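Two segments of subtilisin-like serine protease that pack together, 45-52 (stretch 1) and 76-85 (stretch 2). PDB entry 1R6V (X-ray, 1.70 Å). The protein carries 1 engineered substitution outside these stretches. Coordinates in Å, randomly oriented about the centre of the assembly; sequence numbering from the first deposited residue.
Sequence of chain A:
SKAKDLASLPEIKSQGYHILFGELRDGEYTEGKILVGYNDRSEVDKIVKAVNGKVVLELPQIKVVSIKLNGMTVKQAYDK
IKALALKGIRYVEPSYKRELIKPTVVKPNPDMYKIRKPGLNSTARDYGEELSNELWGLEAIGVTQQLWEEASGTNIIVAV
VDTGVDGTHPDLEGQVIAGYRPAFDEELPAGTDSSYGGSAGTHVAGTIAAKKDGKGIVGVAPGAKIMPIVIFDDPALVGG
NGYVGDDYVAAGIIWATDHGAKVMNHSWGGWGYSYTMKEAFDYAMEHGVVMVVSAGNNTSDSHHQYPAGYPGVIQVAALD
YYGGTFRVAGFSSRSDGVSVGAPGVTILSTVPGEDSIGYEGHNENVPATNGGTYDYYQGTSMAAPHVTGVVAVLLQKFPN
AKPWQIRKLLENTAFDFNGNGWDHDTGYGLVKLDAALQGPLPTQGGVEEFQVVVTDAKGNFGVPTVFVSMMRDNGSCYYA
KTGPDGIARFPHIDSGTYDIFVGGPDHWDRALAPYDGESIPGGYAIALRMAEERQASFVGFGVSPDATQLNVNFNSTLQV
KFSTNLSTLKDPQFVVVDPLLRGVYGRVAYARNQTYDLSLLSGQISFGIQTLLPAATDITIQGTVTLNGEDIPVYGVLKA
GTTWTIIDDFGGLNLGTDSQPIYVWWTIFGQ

Stretch 1 (45-52) DKIVKAVN
Stretch 2 76-85: QAYDKIKALA

Stretch 1 is helical from 45 to 51, continuing a helix that begins earlier in the chain, and stretch 2 is helical from 76 and enters the contact as a helix, likewise entered from upstream. The axes approach to 9.2 Å, with 120° between their N-to-C directions, so the helices cross obliquely. The CA register sets the pairing: Lys46 CA lies 8.3 Å from Leu84 CA, Ile47 CA 6.5 Å from Ile81 CA, Ala50 CA 6.0 Å from Lys80 CA, and Val51 CA 5.9 Å from Ala77 CA. The backbones thus converge toward the C-terminal end of stretch 1. No hydrogen bond or salt bridge crosses between them; the 300 Å² buried, both sides summed, rests on apolar packing and on methylene and backbone contacts.

Asp45 (chi1 m) touches nothing in stretch 2, but Asp45 O accepts from Lys49 N at 3.1 Å. Lys46 directs its CA-to-CB bond toward stretch 2, yet its extended side chain (m, t, t, t) comes no nearer than 5.2 Å. The backbone makes the contact instead, with Lys46 O 4.1 Å from Leu84 CD1, while the same oxygen accepts from Ala50 N at 3.1 Å.

Ile47, sideways and buried, uses rotamer m, t; Ile47 CG2 meets Ile81 CD1 at 3.7 Å. Ile81 is also m, t, and although its CA-to-CB bond points sideways, its end comes nearer, bringing the CD1 methyl to this contact. Two branched aliphatic residues suit a buried site where their side chains have no polar group needing a partner. Val48 (t) and Lys49 (m, t, t, t) remain out of reach of stretch 2; Lys49 is exposed.

Ala50 points toward stretch 2 and has the largest covered area, 61 Å². Ala50 CB lies 3.6 Å from Leu84 CD1, a methyl-to-methyl contact. The CA-to-CB bond of Leu84 (m, t) points toward stretch 1, at the end of a type I turn from Ile81 to Leu84, closed by Leu84 N to Ile81 O at 3.0 Å. Lys80 bends at chi2 (m, m, t, t), and Lys80 CD lies 3.5 Å from Ala50 O. Lys80 is exposed, but its methylene carbons pack here, CB against Val51 and CD against the Ala50 carbonyl.

Val51, buried and sideways with chi1 m, ends the helix. Val51 CG1 is the hub of this end of the contact, 4.0 Å from Ala77 CB, 4.1 Å from Lys80 CB and 4.1 Å from Ile81 CG1. Ala77 offers a single methyl where the CA atoms of the register are closest. Asn52 then leaves helical geometry with phi/psi 48/53, Asn52 N making a weak bond to Lys49 O at 3.2 Å.

Stretch 2 is braced internally by Lys80 N to Gln76 O at 3.1 Å and Lys82 N to Tyr78 O at 2.8 Å. Away from the contact, Lys82 NZ forms a salt bridge with Asp79 OD1 at 2.7 Å, and the CA-to-CB bond of Tyr78 (m) points away from stretch 1.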

# COMPACT_ATOMS: atom_id res chain seq x y z
N ASP A 45 5.85 -2.69 23.64
CA ASP A 45 6.06 -1.89 24.84
C ASP A 45 7.50 -1.41 24.96
O ASP A 45 7.75 -0.38 25.59
CB ASP A 45 5.64 -2.68 26.08
CG ASP A 45 4.14 -3.00 26.09
OD1 ASP A 45 3.35 -2.20 25.53
OD2 ASP A 45 3.76 -4.04 26.67
N LYS A 46 8.44 -2.13 24.34
CA LYS A 46 9.85 -1.72 24.37
C LYS A 46 10.01 -0.47 23.50
O LYS A 46 10.84 0.39 23.80
CB LYS A 46 10.75 -2.84 23.85
CG LYS A 46 10.81 -4.05 24.76
CD LYS A 46 11.73 -5.11 24.18
CE LYS A 46 11.90 -6.30 25.13
NZ LYS A 46 12.77 -7.34 24.53
N ILE A 47 9.22 -0.37 22.43
CA ILE A 47 9.26 0.81 21.56
C ILE A 47 8.58 1.98 22.27
O ILE A 47 9.07 3.11 22.20
CB ILE A 47 8.53 0.55 20.22
CG1 ILE A 47 9.29 -0.50 19.41
CG2 ILE A 47 8.42 1.84 19.42
CD1 ILE A 47 8.58 -0.94 18.11
N VAL A 48 7.47 1.73 22.94
CA VAL A 48 6.75 2.80 23.64
C VAL A 48 7.68 3.45 24.66
O VAL A 48 7.78 4.67 24.74
CB VAL A 48 5.47 2.26 24.33
CG1 VAL A 48 4.85 3.33 25.22
CG2 VAL A 48 4.45 1.84 23.26
N LYS A 49 8.37 2.62 25.43
CA LYS A 49 9.29 3.16 26.42
C LYS A 49 10.48 3.88 25.79
O LYS A 49 10.89 4.94 26.26
CB LYS A 49 9.78 2.04 27.33
CG LYS A 49 8.65 1.36 28.07
CD LYS A 49 9.16 0.24 28.93
CE LYS A 49 8.02 -0.56 29.52
NZ LYS A 49 8.54 -1.75 30.25
N ALA A 50 11.02 3.32 24.71
CA ALA A 50 12.17 3.94 24.05
C ALA A 50 11.85 5.33 23.51
O ALA A 50 12.70 6.22 23.54
CB ALA A 50 12.68 3.04 22.93
N VAL A 51 10.64 5.54 23.02
CA VAL A 51 10.29 6.85 22.49
C VAL A 51 9.40 7.60 23.48
O VAL A 51 9.04 8.76 23.26
CB VAL A 51 9.58 6.73 21.11
CG1 VAL A 51 10.41 5.87 20.17
CG2 VAL A 51 8.19 6.13 21.27
N ASN A 52 9.09 6.94 24.59
CA ASN A 52 8.21 7.50 25.61
C ASN A 52 6.97 8.05 24.93
O ASN A 52 6.59 9.21 25.11
CB ASN A 52 8.91 8.61 26.40
CG ASN A 52 8.09 9.06 27.59
OD1 ASN A 52 7.37 8.26 28.19
ND2 ASN A 52 8.21 10.33 27.95
N GLN A 76 13.56 10.87 14.61
CA GLN A 76 14.14 10.70 15.93
C GLN A 76 13.65 9.40 16.58
O GLN A 76 14.39 8.74 17.31
CB GLN A 76 13.77 11.90 16.81
CG GLN A 76 14.38 13.21 16.34
CD GLN A 76 13.96 14.38 17.20
OE1 GLN A 76 12.81 14.46 17.63
NE2 GLN A 76 14.88 15.30 17.45
N ALA A 77 12.39 9.04 16.33
CA ALA A 77 11.85 7.79 16.88
C ALA A 77 12.61 6.61 16.26
O ALA A 77 12.93 5.63 16.94
CB ALA A 77 10.33 7.67 16.59
N TYR A 78 12.88 6.70 14.97
CA TYR A 78 13.64 5.64 14.31
C TYR A 78 15.02 5.52 15.00
O TYR A 78 15.50 4.42 15.25
CB TYR A 78 13.87 5.96 12.84
CG TYR A 78 12.73 5.64 11.90
CD1 TYR A 78 11.42 5.47 12.36
CD2 TYR A 78 12.97 5.53 10.53
CE1 TYR A 78 10.37 5.18 11.46
CE2 TYR A 78 11.94 5.25 9.63
CZ TYR A 78 10.64 5.07 10.09
OH TYR A 78 9.63 4.77 9.19
N ASP A 79 15.64 6.65 15.31
CA ASP A 79 16.95 6.60 15.96
C ASP A 79 16.90 5.90 17.31
O ASP A 79 17.85 5.23 17.69
CB ASP A 79 17.54 8.01 16.14
CG ASP A 79 17.96 8.64 14.82
OD1 ASP A 79 18.35 7.91 13.88
OD2 ASP A 79 17.90 9.88 14.72
N LYS A 80 15.79 6.06 18.03
CA LYS A 80 15.62 5.43 19.33
C LYS A 80 15.30 3.94 19.24
O LYS A 80 15.48 3.20 20.20
CB LYS A 80 14.49 6.10 20.12
CG LYS A 80 14.81 7.49 20.65
CD LYS A 80 15.61 7.39 21.93
CE LYS A 80 15.74 8.75 22.59
NZ LYS A 80 16.22 8.64 23.99
N ILE A 81 14.81 3.52 18.08
CA ILE A 81 14.38 2.15 17.86
C ILE A 81 15.39 1.26 17.13
O ILE A 81 15.52 0.08 17.45
CB ILE A 81 13.07 2.13 17.01
CG1 ILE A 81 11.96 2.90 17.73
CG2 ILE A 81 12.63 0.68 16.76
CD1 ILE A 81 10.72 3.15 16.85
N LYS A 82 16.10 1.85 16.17
CA LYS A 82 17.03 1.12 15.32
C LYS A 82 18.10 0.27 15.98
O LYS A 82 18.57 -0.69 15.37
CB LYS A 82 17.69 2.08 14.33
CG LYS A 82 18.81 2.93 14.90
CD LYS A 82 19.15 4.06 13.94
CE LYS A 82 20.28 4.91 14.50
NZ LYS A 82 20.47 6.18 13.74
N ALA A 83 18.47 0.61 17.20
CA ALA A 83 19.50 -0.17 17.89
C ALA A 83 18.96 -0.95 19.08
O ALA A 83 19.73 -1.42 19.92
CB ALA A 83 20.64 0.77 18.34
N LEU A 84 17.63 -1.11 19.16
CA LEU A 84 17.03 -1.84 20.29
C LEU A 84 17.10 -3.35 20.21
O LEU A 84 16.92 -4.04 21.22
CB LEU A 84 15.57 -1.43 20.47
CG LEU A 84 15.31 0.02 20.85
CD1 LEU A 84 13.81 0.25 20.99
CD2 LEU A 84 16.03 0.35 22.16
N ALA A 85 17.33 -3.89 19.02
CA ALA A 85 17.43 -5.33 18.86
C ALA A 85 16.13 -6.06 19.18
O ALA A 85 16.13 -7.08 19.87
CB ALA A 85 18.55 -5.87 19.74